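Local coordinates for protein mRNA export factor (Human herpesvirus 1, PDB 4YXP) that regulates viral gene expression as a homodimer, mediating nuclear export of intronless viral mRNAs, inhibiting cellular splicing and contributing to the shutoff of host protein synthesis, at residues W75-Y86 and A124-P135. Numbering follows the deposited sequence.
Sequences WETLVAHGPSLY and AWCKMCIHHNLP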
loop_
_atom_site.group_PDB
_atom_site.type_symbol
_atom_site.label_atom_id
_atom_site.label_comp_id
_atom_site.label_asym_id
_atom_site.label_seq_id
_atom_site.Cartn_x
_atom_site.Cartn_y
_atom_site.Cartn_z
ATOM N N TRP B 75 6.371 10.147 26.103
ATOM C CA TRP B 75 6.108 11.499 25.626
ATOM C C TRP B 75 7.090 12.482 26.268
ATOM O O TRP B 75 7.578 13.404 25.618
ATOM C CB TRP B 75 4.667 11.909 25.932
ATOM C CG TRP B 75 4.406 13.370 25.741
ATOM C CD1 TRP B 75 4.077 14.278 26.709
ATOM C CD2 TRP B 75 4.464 14.099 24.510
ATOM N NE1 TRP B 75 3.922 15.525 26.153
ATOM C CE2 TRP B 75 4.156 15.443 24.805
ATOM C CE3 TRP B 75 4.747 13.748 23.187
ATOM C CZ2 TRP B 75 4.121 16.432 23.826
ATOM C CZ3 TRP B 75 4.710 14.732 22.218
ATOM C CH2 TRP B 75 4.399 16.058 22.543
ATOM N N GLU B 76 7.379 12.271 27.548
ATOM C CA GLU B 76 8.279 13.158 28.287
ATOM C C GLU B 76 9.693 13.117 27.704
ATOM O O GLU B 76 10.363 14.145 27.601
ATOM C CB GLU B 76 8.306 12.780 29.772
ATOM C CG GLU B 76 7.057 13.193 30.552
ATOM C CD GLU B 76 5.808 12.421 30.141
ATOM O OE1 GLU B 76 5.934 11.260 29.693
ATOM O OE2 GLU B 76 4.697 12.980 30.270
ATOM N N THR B 77 10.141 11.928 27.320
ATOM C CA THR B 77 11.463 11.761 26.722
ATOM C C THR B 77 11.522 12.402 25.335
ATOM O O THR B 77 12.529 13.011 24.964
ATOM C CB THR B 77 11.846 10.264 26.623
ATOM O OG1 THR B 77 11.990 9.721 27.941
ATOM C CG2 THR B 77 13.155 10.069 25.858
ATOM N N LEU B 78 10.446 12.266 24.567
ATOM C CA LEU B 78 10.391 12.859 23.237
ATOM C C LEU B 78 10.447 14.385 23.343
ATOM O O LEU B 78 11.091 15.056 22.535
ATOM C CB LEU B 78 9.123 12.408 22.501
ATOM C CG LEU B 78 8.903 12.920 21.072
ATOM C CD1 LEU B 78 10.069 12.579 20.158
ATOM C CD2 LEU B 78 7.615 12.341 20.511
ATOM N N VAL B 79 9.779 14.934 24.348
ATOM C CA VAL B 79 9.789 16.377 24.543
ATOM C C VAL B 79 11.210 16.824 24.876
ATOM O O VAL B 79 11.675 17.858 24.398
ATOM C CB VAL B 79 8.778 16.796 25.635
ATOM C CG1 VAL B 79 9.039 18.213 26.126
ATOM C CG2 VAL B 79 7.356 16.687 25.093
ATOM N N ALA B 80 11.905 16.029 25.683
ATOM C CA ALA B 80 13.246 16.389 26.137
ATOM C C ALA B 80 14.293 16.230 25.030
ATOM O O ALA B 80 15.147 17.099 24.842
ATOM C CB ALA B 80 13.629 15.546 27.342
ATOM N N HIS B 81 14.218 15.125 24.296
ATOM C CA HIS B 81 15.252 14.771 23.325
ATOM C C HIS B 81 14.897 15.146 21.891
ATOM O O HIS B 81 15.758 15.114 21.010
ATOM C CB HIS B 81 15.539 13.271 23.397
ATOM C CG HIS B 81 16.220 12.845 24.654
ATOM N ND1 HIS B 81 16.565 11.538 24.914
ATOM C CD2 HIS B 81 16.631 13.557 25.738
ATOM C CE1 HIS B 81 17.155 11.456 26.095
ATOM N NE2 HIS B 81 17.204 12.677 26.610
ATOM N N GLY B 82 13.637 15.494 21.656
ATOM C CA GLY B 82 13.180 15.858 20.324
ATOM C C GLY B 82 13.991 16.956 19.648
ATOM O O GLY B 82 14.423 16.796 18.506
ATOM N N PRO B 83 14.191 18.087 20.341
ATOM C CA PRO B 83 14.941 19.199 19.744
ATOM C C PRO B 83 16.321 18.801 19.218
ATOM O O PRO B 83 16.765 19.349 18.209
ATOM C CB PRO B 83 15.055 20.193 20.902
ATOM C CG PRO B 83 13.821 19.947 21.701
ATOM C CD PRO B 83 13.609 18.459 21.641
ATOM N N SER B 84 16.980 17.858 19.883
ATOM C CA SER B 84 18.301 17.400 19.465
ATOM C C SER B 84 18.252 16.740 18.087
ATOM O O SER B 84 19.053 17.050 17.205
ATOM C CB SER B 84 18.874 16.419 20.490
ATOM O OG SER B 84 20.100 15.870 20.042
ATOM N N LEU B 85 17.312 15.820 17.909
ATOM C CA LEU B 85 17.176 15.122 16.636
ATOM C C LEU B 85 16.790 16.118 15.548
ATOM O O LEU B 85 17.288 16.053 14.421
ATOM C CB LEU B 85 16.137 14.003 16.745
ATOM C CG LEU B 85 15.918 13.149 15.491
ATOM C CD1 LEU B 85 17.176 12.377 15.135
ATOM C CD2 LEU B 85 14.740 12.193 15.689
ATOM N N TYR B 86 15.899 17.038 15.905
ATOM C CA TYR B 86 15.441 18.088 15.002
ATOM C C TYR B 86 16.637 18.866 14.479
ATOM O O TYR B 86 16.755 19.124 13.282
ATOM C CB TYR B 86 14.464 19.013 15.737
ATOM C CG TYR B 86 13.876 20.144 14.921
ATOM C CD1 TYR B 86 14.641 21.248 14.569
ATOM C CD2 TYR B 86 12.543 20.126 14.539
ATOM C CE1 TYR B 86 14.100 22.290 13.834
ATOM C CE2 TYR B 86 11.993 21.164 13.804
ATOM C CZ TYR B 86 12.776 22.242 13.455
ATOM O OH TYR B 86 12.234 23.280 12.731
ATOM N N ALA B 124 3.128 12.583 16.698
ATOM C CA ALA B 124 3.779 12.896 17.969
ATOM C C ALA B 124 4.976 13.816 17.734
ATOM O O ALA B 124 5.254 14.710 18.539
ATOM C CB ALA B 124 4.211 11.626 18.682
ATOM N N TRP B 125 5.677 13.596 16.626
ATOM C CA TRP B 125 6.786 14.463 16.226
ATOM C C TRP B 125 6.280 15.883 15.993
ATOM O O TRP B 125 6.881 16.851 16.459
ATOM C CB TRP B 125 7.464 13.916 14.964
ATOM C CG TRP B 125 8.619 14.739 14.463
ATOM C CD1 TRP B 125 8.636 15.548 13.362
ATOM C CD2 TRP B 125 9.931 14.818 15.040
ATOM N NE1 TRP B 125 9.877 16.128 13.220
ATOM C CE2 TRP B 125 10.688 15.696 14.237
ATOM C CE3 TRP B 125 10.537 14.235 16.158
ATOM C CZ2 TRP B 125 12.018 16.006 14.518
ATOM C CZ3 TRP B 125 11.860 14.544 16.435
ATOM C CH2 TRP B 125 12.583 15.421 15.618
ATOM N N CYS B 126 5.167 16.003 15.276
ATOM C CA CYS B 126 4.546 17.303 15.051
ATOM C C CYS B 126 4.137 17.949 16.371
ATOM O O CYS B 126 4.299 19.154 16.557
ATOM C CB CYS B 126 3.327 17.173 14.136
ATOM S SG CYS B 126 3.739 16.861 12.410
ATOM N N LYS B 127 3.604 17.148 17.289
ATOM C CA LYS B 127 3.143 17.683 18.563
ATOM C C LYS B 127 4.328 18.176 19.389
ATOM O O LYS B 127 4.219 19.157 20.127
ATOM C CB LYS B 127 2.347 16.640 19.355
ATOM C CG LYS B 127 1.641 17.251 20.559
ATOM C CD LYS B 127 0.848 16.244 21.373
ATOM C CE LYS B 127 0.222 16.930 22.585
ATOM N NZ LYS B 127 -0.654 16.034 23.382
ATOM N N MET B 128 5.460 17.494 19.255
ATOM C CA MET B 128 6.673 17.893 19.959
ATOM C C MET B 128 7.193 19.219 19.405
ATOM O O MET B 128 7.595 20.102 20.167
ATOM C CB MET B 128 7.738 16.796 19.846
ATOM C CG MET B 128 9.077 17.137 20.505
ATOM S SD MET B 128 10.170 18.148 19.479
ATOM C CE MET B 128 10.476 17.050 18.097
ATOM N N CYS B 129 7.179 19.364 18.082
ATOM C CA CYS B 129 7.621 20.604 17.446
ATOM C C CYS B 129 6.763 21.776 17.909
ATOM O O CYS B 129 7.275 22.852 18.233
ATOM C CB CYS B 129 7.559 20.487 15.918
ATOM S SG CYS B 129 8.809 19.402 15.171
ATOM N N ILE B 130 5.452 21.555 17.932
ATOM C CA ILE B 130 4.497 22.573 18.347
ATOM C C ILE B 130 4.734 22.961 19.802
ATOM O O ILE B 130 4.700 24.140 20.151
ATOM C CB ILE B 130 3.050 22.079 18.124
ATOM C CG1 ILE B 130 2.763 22.002 16.622
ATOM C CG2 ILE B 130 2.037 22.992 18.825
ATOM C CD1 ILE B 130 1.419 21.400 16.265
ATOM N N HIS B 131 4.968 21.964 20.648
ATOM C CA HIS B 131 5.283 22.207 22.052
ATOM C C HIS B 131 6.449 23.185 22.196
ATOM O O HIS B 131 6.406 24.105 23.016
ATOM C CB HIS B 131 5.617 20.891 22.758
ATOM C CG HIS B 131 6.152 21.069 24.147
ATOM N ND1 HIS B 131 5.349 21.018 25.266
ATOM C CD2 HIS B 131 7.409 21.298 24.595
ATOM C CE1 HIS B 131 6.089 21.211 26.344
ATOM N NE2 HIS B 131 7.342 21.383 25.967
ATOM N N HIS B 132 7.485 22.982 21.392
ATOM C CA HIS B 132 8.694 23.796 21.464
ATOM C C HIS B 132 8.656 25.020 20.551
ATOM O O HIS B 132 9.617 25.788 20.499
ATOM C CB HIS B 132 9.916 22.945 21.115
ATOM C CG HIS B 132 10.306 21.983 22.191
ATOM N ND1 HIS B 132 10.783 22.391 23.417
ATOM C CD2 HIS B 132 10.289 20.628 22.227
ATOM C CE1 HIS B 132 11.045 21.331 24.163
ATOM N NE2 HIS B 132 10.754 20.250 23.460
ATOM N N ASN B 133 7.553 25.196 19.832
ATOM C CA ASN B 133 7.406 26.316 18.910
ATOM C C ASN B 133 8.432 26.226 17.781
ATOM O O ASN B 133 8.921 27.244 17.284
ATOM C CB ASN B 133 7.556 27.650 19.650
ATOM C CG ASN B 133 6.765 28.771 18.999
ATOM O OD1 ASN B 133 5.691 28.544 18.439
ATOM N ND2 ASN B 133 7.294 29.989 19.069
ATOM N N LEU B 134 8.759 25.002 17.385
ATOM C CA LEU B 134 9.680 24.772 16.286
ATOM C C LEU B 134 8.929 24.710 14.955
ATOM O O LEU B 134 7.827 24.153 14.892
ATOM C CB LEU B 134 10.458 23.475 16.502
ATOM C CG LEU B 134 11.457 23.484 17.660
ATOM C CD1 LEU B 134 11.940 22.074 17.951
ATOM C CD2 LEU B 134 12.628 24.399 17.345
ATOM N N PRO B 135 9.513 25.287 13.888
ATOM C CA PRO B 135 8.913 25.199 12.551
ATOM C C PRO B 135 8.728 23.769 12.044
ATOM O O PRO B 135 9.605 22.931 12.248
ATOM C CB PRO B 135 9.921 25.944 11.668
ATOM C CG PRO B 135 10.599 26.888 12.581
ATOM C CD PRO B 135 10.689 26.177 13.897
#
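Tyr-86 reaches across to the turn at Leu-134 and Pro-135, and its hydroxyl gives a hydrogen bond to the carbonyl of Pro-135 (OH to O 2.7 Å), with that oxygen at the ring's edge. With CG anti to the backbone N (chi1 -179°), the phenol runs alongside Leu-134, whose CD1 lies over one face, 4.1 Å from the ring centroid; Cys-129 SG sits at the edge, 3.9 Å from Tyr-86 CD2. Just before Leu-134, a Schellman motif at Asn-133 turns the chain out of the helix. Trp-125 fills a hole between Leu-78, Gly-82, Leu-85 and Tyr-86, its CH2 3.7 Å from Gly-82 O, while NE1 is hydrogen-bonded to Asp-140 OD2. Beside it, Met-128, bent at chi2 and chi3, brings SD and CE over Gly-82 (CE to CA 3.7 Å), an approach open because glycine has no side chain. At the other end, Trp-75 turns its six-membered ring to Ala-124 O and crosses the extended Lys-127 chain (CH2 to CG 3.6 Å). Pro-83 CG rests on a face of His-132, whose NE2 donates to Val-79 O at 2.7 Å. Leu-78 and Trp-125 also touch Phe-269 of the second subunit, tying this -75° helix crossing in ICP27's folded C-terminal domain, away from the zinc site, to the intertwined dimer. Two bonds to main-chain carbonyls, one requiring a proton on His-132 NE2, supplement the apolar knobs-into-holes interface and probably help hold crossing and turn in place.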